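Local atomic coordinates of uncharacterized protein (Bacillus subtilis, PDB entry 5DQV), a protein that acts as a metal-dependent nucleotide pyrophosphohydrolase built on an all-helical HD domain. Residues Met7-Gln12 and Asp53-Glu58; Ala13-Thr18 and Val87-Gly92; Gly156-Ala161 and Phe165-Leu170. All coordinates share one frame; numbering follows the deposited sequence.

In the fold
Helix 8-24, the first modelled helix, enters both of the first two contacts: contact 1 joins its opening turns to the start of helix 54-63, and contact 2 joins its next turns to the end of helix 79-88 and the loop after it. The two loops closed this way cross, because their segments alternate along the chain, and they meet directly, with centres about 9 Å apart and a Glu58-Arg17 salt bridge between them. Contact 3 follows in series and is local, joining the turn before helix 161-169 to that helix. It lies on the opposite side of the chain's centre, its nearest atoms about 19 Å from contact 1 and about 22 Å from contact 2.

Contact 1 of 3, residues Met7-Gln12 and Asp53-Glu58; sequences MTELKQ and DLFIVE
Glu9 lays its side chain over one face of the Phe55 ring, where a CH-pi contact from its methylene and a stacked carboxylate carry most of the contact. Glu9 CG stands 4.1 Å from the ring centroid of Phe55, 16° off the ring normal, displaced toward the rim. Nearer the backbone, Glu9 CB comes within 3.7 Å of Phe55 CD1. The chain then runs on extended, and its carboxylate is stacked over the CB-CG end of the ring with the two planes 10° apart, Glu9 CD being 3.8 Å from Phe55 CG. With CG anti to the backbone N (chi1 -178°), the Phe55 ring is directed toward helix 8-24.

The pair joins the first turns of two helices, 8-24 and 54-63, the second of which lies in the HD domain; Glu9 and Phe55 have the closest CA atoms of the two segments, 7.0 Å apart. Ile91, from the loop after helix 79-88, also packs on Phe55, so the ring is touched from two other parts of the fold.

A polar group meets the same ring at its far end. Gln12 OE1 approaches Phe55 CZ to 3.3 Å, an oblique approach with the amide turned well off the ring plane.

Hydrogen bonding serves the helix start rather than the interface. Asp53 is the N-cap of helix 54-63: its OD1 accepts from Ile56 N at 3.0 Å, met from above the carboxylate plane. Glu9 OE2 and Asp53 OD1 are 5.6 Å apart; if both carboxylates are ionised, they would repel mildly at this separation.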
# COMPACT_ATOMS: atom_id res chain seq x y z
N MET A 7 33.68 6.67 22.11
CA MET A 7 33.72 5.42 21.28
C MET A 7 34.00 5.72 19.80
O MET A 7 33.25 6.44 19.12
CB MET A 7 32.41 4.62 21.40
CG MET A 7 32.53 3.14 20.98
SD MET A 7 33.00 2.11 22.41
CE MET A 7 34.42 1.20 21.77
N THR A 8 35.08 5.12 19.32
CA THR A 8 35.45 5.22 17.93
C THR A 8 34.40 4.57 17.01
O THR A 8 34.07 5.13 15.97
CB THR A 8 36.82 4.58 17.70
OG1 THR A 8 37.78 5.30 18.49
CG2 THR A 8 37.22 4.65 16.24
N GLU A 9 33.89 3.41 17.38
CA GLU A 9 32.85 2.76 16.54
C GLU A 9 31.52 3.54 16.52
O GLU A 9 30.82 3.52 15.53
CB GLU A 9 32.62 1.31 16.98
CG GLU A 9 33.85 0.46 16.76
CD GLU A 9 33.65 -1.00 17.07
OE1 GLU A 9 32.75 -1.34 17.88
OE2 GLU A 9 34.42 -1.80 16.50
N LEU A 10 31.17 4.21 17.61
CA LEU A 10 29.96 5.03 17.64
C LEU A 10 30.08 6.15 16.60
O LEU A 10 29.13 6.45 15.85
CB LEU A 10 29.74 5.64 19.02
CG LEU A 10 28.31 5.68 19.54
CD1 LEU A 10 27.36 6.30 18.49
CD2 LEU A 10 27.83 4.28 19.98
N LYS A 11 31.26 6.74 16.53
CA LYS A 11 31.51 7.87 15.66
C LYS A 11 31.53 7.39 14.21
O LYS A 11 30.96 8.04 13.31
CB LYS A 11 32.83 8.58 16.07
CG LYS A 11 33.52 9.31 14.94
N GLN A 12 32.16 6.25 13.96
CA GLN A 12 32.20 5.71 12.59
C GLN A 12 30.78 5.34 12.10
O GLN A 12 30.41 5.64 10.96
CB GLN A 12 33.16 4.51 12.55
CG GLN A 12 34.67 4.87 12.86
CD GLN A 12 35.57 3.65 12.84
OE1 GLN A 12 35.08 2.53 12.90
NE2 GLN A 12 36.87 3.86 12.76
N ASP A 53 28.78 -9.85 15.76
CA ASP A 53 29.57 -8.61 15.84
C ASP A 53 28.70 -7.42 15.49
O ASP A 53 28.33 -7.26 14.32
CB ASP A 53 30.74 -8.66 14.88
CG ASP A 53 31.67 -7.44 15.01
OD1 ASP A 53 31.28 -6.23 14.95
OD2 ASP A 53 32.83 -7.72 15.16
N LEU A 54 28.39 -6.58 16.47
CA LEU A 54 27.37 -5.51 16.26
C LEU A 54 27.84 -4.39 15.30
O LEU A 54 27.03 -3.79 14.56
CB LEU A 54 26.93 -4.89 17.59
CG LEU A 54 26.22 -5.79 18.59
CD1 LEU A 54 25.68 -5.02 19.82
CD2 LEU A 54 25.08 -6.63 17.91
N PHE A 55 29.15 -4.10 15.32
CA PHE A 55 29.65 -3.07 14.45
C PHE A 55 29.54 -3.52 13.00
O PHE A 55 29.13 -2.74 12.12
CB PHE A 55 31.09 -2.68 14.80
CG PHE A 55 31.64 -1.58 13.94
CD1 PHE A 55 31.08 -0.31 14.00
CD2 PHE A 55 32.68 -1.81 13.07
CE1 PHE A 55 31.55 0.70 13.21
CE2 PHE A 55 33.17 -0.83 12.28
CZ PHE A 55 32.60 0.46 12.36
N ILE A 56 29.86 -4.79 12.74
CA ILE A 56 29.80 -5.27 11.37
C ILE A 56 28.34 -5.34 10.96
O ILE A 56 27.98 -4.99 9.83
CB ILE A 56 30.50 -6.66 11.19
CG1 ILE A 56 32.02 -6.59 11.45
CG2 ILE A 56 30.23 -7.21 9.82
CD1 ILE A 56 32.77 -5.51 10.58
N VAL A 57 27.48 -5.79 11.86
CA VAL A 57 26.06 -5.90 11.53
C VAL A 57 25.48 -4.53 11.17
O VAL A 57 24.80 -4.38 10.13
CB VAL A 57 25.27 -6.49 12.69
CG1 VAL A 57 23.76 -6.19 12.49
CG2 VAL A 57 25.53 -8.02 12.81
N GLU A 58 25.79 -3.53 12.00
CA GLU A 58 25.22 -2.20 11.75
C GLU A 58 25.75 -1.58 10.45
O GLU A 58 24.97 -0.99 9.70
CB GLU A 58 25.48 -1.28 12.91
CG GLU A 58 24.71 -0.01 12.82
CD GLU A 58 24.93 0.87 14.00
OE1 GLU A 58 25.73 0.52 14.93
OE2 GLU A 58 24.36 1.96 13.96

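Contact 2 of 3, residues Ala13-Thr18 and Val87-Gly92; sequences ADQIRT and VTFGIG
One face of the Phe89 ring carries the aliphatic part of Gln15, whose CG sits 3.5 Å from the ring centroid of Phe89 and only 4° off the normal, a CH-pi contact over the middle of the ring. All six ring carbons are therefore at similar distances from that one methylene. Gln15 CG is anti to the backbone N (chi1 -171°), and a bend at chi2 carries the amide on over the CD1 and CE1 side, its plane 25° from that of the ring and its NE2 3.8 Å from Phe89 CE1. From an oblique direction Ile16 CG1 comes to 4.3 Å of Phe89 CD2.

Next to this, the branched side chains meet at their ends: Ile16 CD1 and Ile91 CD1 are 3.6 Å apart, with the two chains crossing at about a right angle. Both isoleucines are buried; Leu62 and Thr59 of helix 54-63 pack on Ile16, and Ala96 of helix 93-106 packs on Ile91.

Helix 79-88 stops here in a Schellman motif, with Gly90 at positive phi; the turn places Phe89 and Ile91 to face helix 8-24. A water joins the two sides, donating to Gln15 OE1 and to Phe89 O, each at 2.8 Å. Gln15 thus plays two parts: its methylene serves the ring, while its amide oxygen stays available to the water that bridges it to a carbonyl at the helix end, beside the buried isoleucine pair.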
# COMPACT_ATOMS: atom_id res chain seq x y z
N ALA A 13 29.96 4.72 12.96
CA ALA A 13 28.59 4.40 12.56
C ALA A 13 27.81 5.71 12.25
O ALA A 13 27.07 5.76 11.28
CB ALA A 13 27.87 3.56 13.65
N ASP A 14 27.99 6.75 13.06
CA ASP A 14 27.30 8.02 12.81
C ASP A 14 27.79 8.61 11.47
O ASP A 14 27.03 9.22 10.72
CB ASP A 14 27.50 9.03 13.94
CG ASP A 14 26.57 8.80 15.13
OD1 ASP A 14 25.42 8.30 14.99
OD2 ASP A 14 26.99 9.16 16.23
N GLN A 15 29.08 8.45 11.18
CA GLN A 15 29.64 8.89 9.91
C GLN A 15 29.04 8.20 8.73
O GLN A 15 28.62 8.82 7.74
CB GLN A 15 31.15 8.68 9.90
CG GLN A 15 31.84 9.31 8.71
CD GLN A 15 32.70 10.52 9.08
OE1 GLN A 15 33.48 10.45 10.00
NE2 GLN A 15 32.55 11.59 8.36
N ILE A 16 28.92 6.88 8.86
CA ILE A 16 28.36 6.06 7.79
C ILE A 16 26.89 6.41 7.62
O ILE A 16 26.45 6.55 6.49
CB ILE A 16 28.55 4.58 8.06
CG1 ILE A 16 30.04 4.26 8.02
CG2 ILE A 16 27.77 3.68 6.99
CD1 ILE A 16 30.43 2.91 8.69
N ARG A 17 26.18 6.62 8.73
CA ARG A 17 24.77 6.98 8.66
C ARG A 17 24.54 8.25 7.84
O ARG A 17 23.60 8.32 7.05
CB ARG A 17 24.16 7.20 10.06
CG ARG A 17 23.71 5.99 10.76
CD ARG A 17 23.17 6.27 12.16
NE ARG A 17 22.97 4.96 12.72
CZ ARG A 17 21.89 4.19 12.50
NH1 ARG A 17 20.84 4.64 11.82
NH2 ARG A 17 21.83 2.97 13.02
N THR A 18 25.36 9.27 8.07
CA THR A 18 25.13 10.58 7.42
C THR A 18 25.46 10.41 5.91
O THR A 18 24.79 10.95 5.07
CB THR A 18 26.03 11.65 8.03
OG1 THR A 18 25.78 11.76 9.44
CG2 THR A 18 25.86 13.04 7.34
N VAL A 87 36.87 2.71 4.18
CA VAL A 87 38.27 2.76 4.58
C VAL A 87 38.69 4.22 4.90
O VAL A 87 39.42 4.48 5.85
CB VAL A 87 39.19 2.12 3.48
CG1 VAL A 87 40.68 2.46 3.66
CG2 VAL A 87 38.97 0.60 3.49
N THR A 88 38.25 5.16 4.08
CA THR A 88 38.56 6.56 4.31
C THR A 88 37.99 6.99 5.63
O THR A 88 38.60 7.73 6.41
CB THR A 88 37.95 7.41 3.20
OG1 THR A 88 38.53 7.02 1.95
CG2 THR A 88 38.14 8.91 3.46
N PHE A 89 36.78 6.52 5.91
CA PHE A 89 36.13 6.82 7.17
C PHE A 89 36.77 6.15 8.39
O PHE A 89 36.34 6.43 9.54
CB PHE A 89 34.64 6.49 7.11
CG PHE A 89 33.80 7.44 6.28
CD1 PHE A 89 34.20 8.73 5.97
CD2 PHE A 89 32.52 7.05 5.91
CE1 PHE A 89 33.35 9.59 5.24
CE2 PHE A 89 31.70 7.90 5.24
CZ PHE A 89 32.11 9.17 4.91
N GLY A 90 37.79 5.31 8.17
CA GLY A 90 38.59 4.76 9.26
C GLY A 90 38.24 3.34 9.69
O GLY A 90 38.83 2.81 10.65
N ILE A 91 37.32 2.69 8.96
CA ILE A 91 37.06 1.29 9.22
C ILE A 91 38.28 0.50 8.74
O ILE A 91 38.73 0.70 7.63
CB ILE A 91 35.73 0.81 8.51
CG1 ILE A 91 34.55 1.59 9.12
CG2 ILE A 91 35.59 -0.71 8.57
CD1 ILE A 91 33.29 0.86 9.18
N GLY A 92 38.79 -0.40 9.56
CA GLY A 92 39.99 -1.20 9.19
C GLY A 92 39.74 -2.10 7.97
O GLY A 92 38.61 -2.41 7.65
O HOH W 1 34.52 8.01 10.96

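Contact 3 of 3, residues Gly156-Ala161 and Phe165-Leu170; sequences GDDQSA and FFHKLL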
# COMPACT_ATOMS: atom_id res chain seq x y z
N GLY A 156 -5.71 -9.15 -8.92
CA GLY A 156 -6.33 -9.43 -10.22
C GLY A 156 -5.41 -9.97 -11.31
O GLY A 156 -5.89 -10.30 -12.38
N ASP A 157 -4.10 -10.00 -11.06
CA ASP A 157 -3.12 -10.59 -11.99
C ASP A 157 -1.85 -10.89 -11.25
O ASP A 157 -1.70 -10.50 -10.07
CB ASP A 157 -2.84 -9.72 -13.25
CG ASP A 157 -2.29 -8.30 -12.95
OD1 ASP A 157 -1.30 -8.10 -12.20
OD2 ASP A 157 -2.85 -7.35 -13.53
N ASP A 158 -0.91 -11.52 -11.94
CA ASP A 158 0.33 -12.02 -11.34
C ASP A 158 1.35 -10.95 -11.03
O ASP A 158 2.31 -11.24 -10.37
CB ASP A 158 0.98 -13.12 -12.21
CG ASP A 158 0.36 -14.49 -11.98
OD1 ASP A 158 0.59 -15.08 -10.88
OD2 ASP A 158 -0.39 -14.96 -12.88
N GLN A 159 1.15 -9.71 -11.49
CA GLN A 159 2.01 -8.59 -11.09
C GLN A 159 1.47 -7.77 -9.90
O GLN A 159 2.17 -6.88 -9.38
CB GLN A 159 2.29 -7.69 -12.28
CG GLN A 159 3.12 -8.38 -13.36
CD GLN A 159 2.31 -9.42 -14.14
OE1 GLN A 159 2.55 -10.63 -14.03
NE2 GLN A 159 1.33 -8.94 -14.90
N SER A 160 0.28 -8.14 -9.43
CA SER A 160 -0.44 -7.42 -8.38
C SER A 160 0.19 -7.63 -7.00
O SER A 160 0.94 -8.57 -6.77
CB SER A 160 -1.93 -7.85 -8.37
OG SER A 160 -2.12 -9.14 -7.74
N ALA A 161 -0.09 -6.71 -6.10
CA ALA A 161 0.43 -6.79 -4.75
C ALA A 161 -0.07 -8.07 -4.10
O ALA A 161 0.69 -8.78 -3.44
CB ALA A 161 -0.02 -5.54 -3.92
N PHE A 165 2.05 -11.25 -2.27
CA PHE A 165 1.92 -11.88 -0.97
C PHE A 165 2.05 -13.40 -1.06
O PHE A 165 2.83 -13.99 -0.31
CB PHE A 165 0.58 -11.56 -0.29
CG PHE A 165 0.45 -10.10 0.16
CD1 PHE A 165 1.31 -9.56 1.05
CD2 PHE A 165 -0.52 -9.27 -0.36
CE1 PHE A 165 1.21 -8.18 1.43
CE2 PHE A 165 -0.62 -7.91 0.01
CZ PHE A 165 0.23 -7.39 0.89
N PHE A 166 1.28 -14.01 -1.96
CA PHE A 166 1.27 -15.48 -2.09
C PHE A 166 2.54 -16.05 -2.66
O PHE A 166 3.05 -17.08 -2.22
CB PHE A 166 0.04 -15.96 -2.89
CG PHE A 166 -1.22 -15.83 -2.10
CD1 PHE A 166 -1.85 -14.61 -1.99
CD2 PHE A 166 -1.72 -16.91 -1.35
CE1 PHE A 166 -2.99 -14.46 -1.17
CE2 PHE A 166 -2.87 -16.77 -0.59
CZ PHE A 166 -3.50 -15.55 -0.48
N HIS A 167 3.08 -15.35 -3.64
CA HIS A 167 4.24 -15.85 -4.36
C HIS A 167 5.53 -15.63 -3.60
O HIS A 167 6.44 -16.44 -3.72
CB HIS A 167 4.30 -15.22 -5.74
CG HIS A 167 3.21 -15.68 -6.65
ND1 HIS A 167 2.96 -17.02 -6.90
CD2 HIS A 167 2.32 -14.99 -7.40
CE1 HIS A 167 1.96 -17.13 -7.75
NE2 HIS A 167 1.55 -15.91 -8.07
N LYS A 168 5.64 -14.55 -2.82
CA LYS A 168 6.92 -14.22 -2.17
C LYS A 168 6.82 -13.89 -0.67
O LYS A 168 7.52 -14.49 0.14
CB LYS A 168 7.59 -13.06 -2.91
CG LYS A 168 9.05 -12.86 -2.51
CD LYS A 168 9.54 -11.40 -2.59
CE LYS A 168 11.02 -11.25 -2.12
NZ LYS A 168 11.26 -10.14 -1.12
N LEU A 169 5.98 -12.93 -0.30
CA LEU A 169 6.09 -12.36 1.05
C LEU A 169 5.69 -13.38 2.13
O LEU A 169 6.38 -13.50 3.18
CB LEU A 169 5.25 -11.10 1.16
CG LEU A 169 5.69 -10.00 0.20
CD1 LEU A 169 4.84 -8.80 0.46
CD2 LEU A 169 7.16 -9.65 0.38
N LEU A 170 4.65 -14.19 1.83
CA LEU A 170 4.19 -15.25 2.76
C LEU A 170 5.16 -16.41 2.90
O LEU A 170 4.97 -17.28 3.73
CB LEU A 170 2.74 -15.72 2.42
CG LEU A 170 1.67 -14.65 2.66
CD1 LEU A 170 0.23 -15.05 2.11
CD2 LEU A 170 1.62 -14.26 4.16
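Phe165 N donates to Ala161 O at 3.1 Å, an i+4 to i backbone bond of helix 161-169 in the tightly packed part of the contact, where both residues are buried. The same carbonyl oxygen, Ala161 O, lies 3.3 Å from Phe165 CD2, an oblique approach to the ring. Helix 136-150 covers this part: Phe144 and Ala147 pack on Ala161, while Phe144 and Ala143 pack on Phe165.

Ser160 is the N-cap right before helix 161-169, and its hydroxyl caps the backbone N of Ala163. Before it comes a type I beta turn from Asp157 to Ser160. Asp157 O, at the base of the turn, accepts from both Ser160 N and Ser160 OG, the hydroxyl bond being the shorter at 2.7 Å. Asp157 OD1 also accepts from Gln159 N at 3.0 Å, which makes an Asx turn. Further on, the helix widens into a pi-type turn, where Leu170 N donates to Phe165 O at 2.8 Å.

On the solvent side the contact thins to a single bond between exposed side chains. With its CG anti to the carbonyl carbon (chi1 -69°), His167 extends its imidazole toward the turn, and His167 NE2 donates to Asp158 OD1 at 3.1 Å. The oxygen is met nearly along its C-O axis, but the bond is bent: the N-H...acceptor angle is 137° and the oxygen lies 30° out of the imidazole plane. A negative charge on Asp158 would probably favour a protonated imidazole.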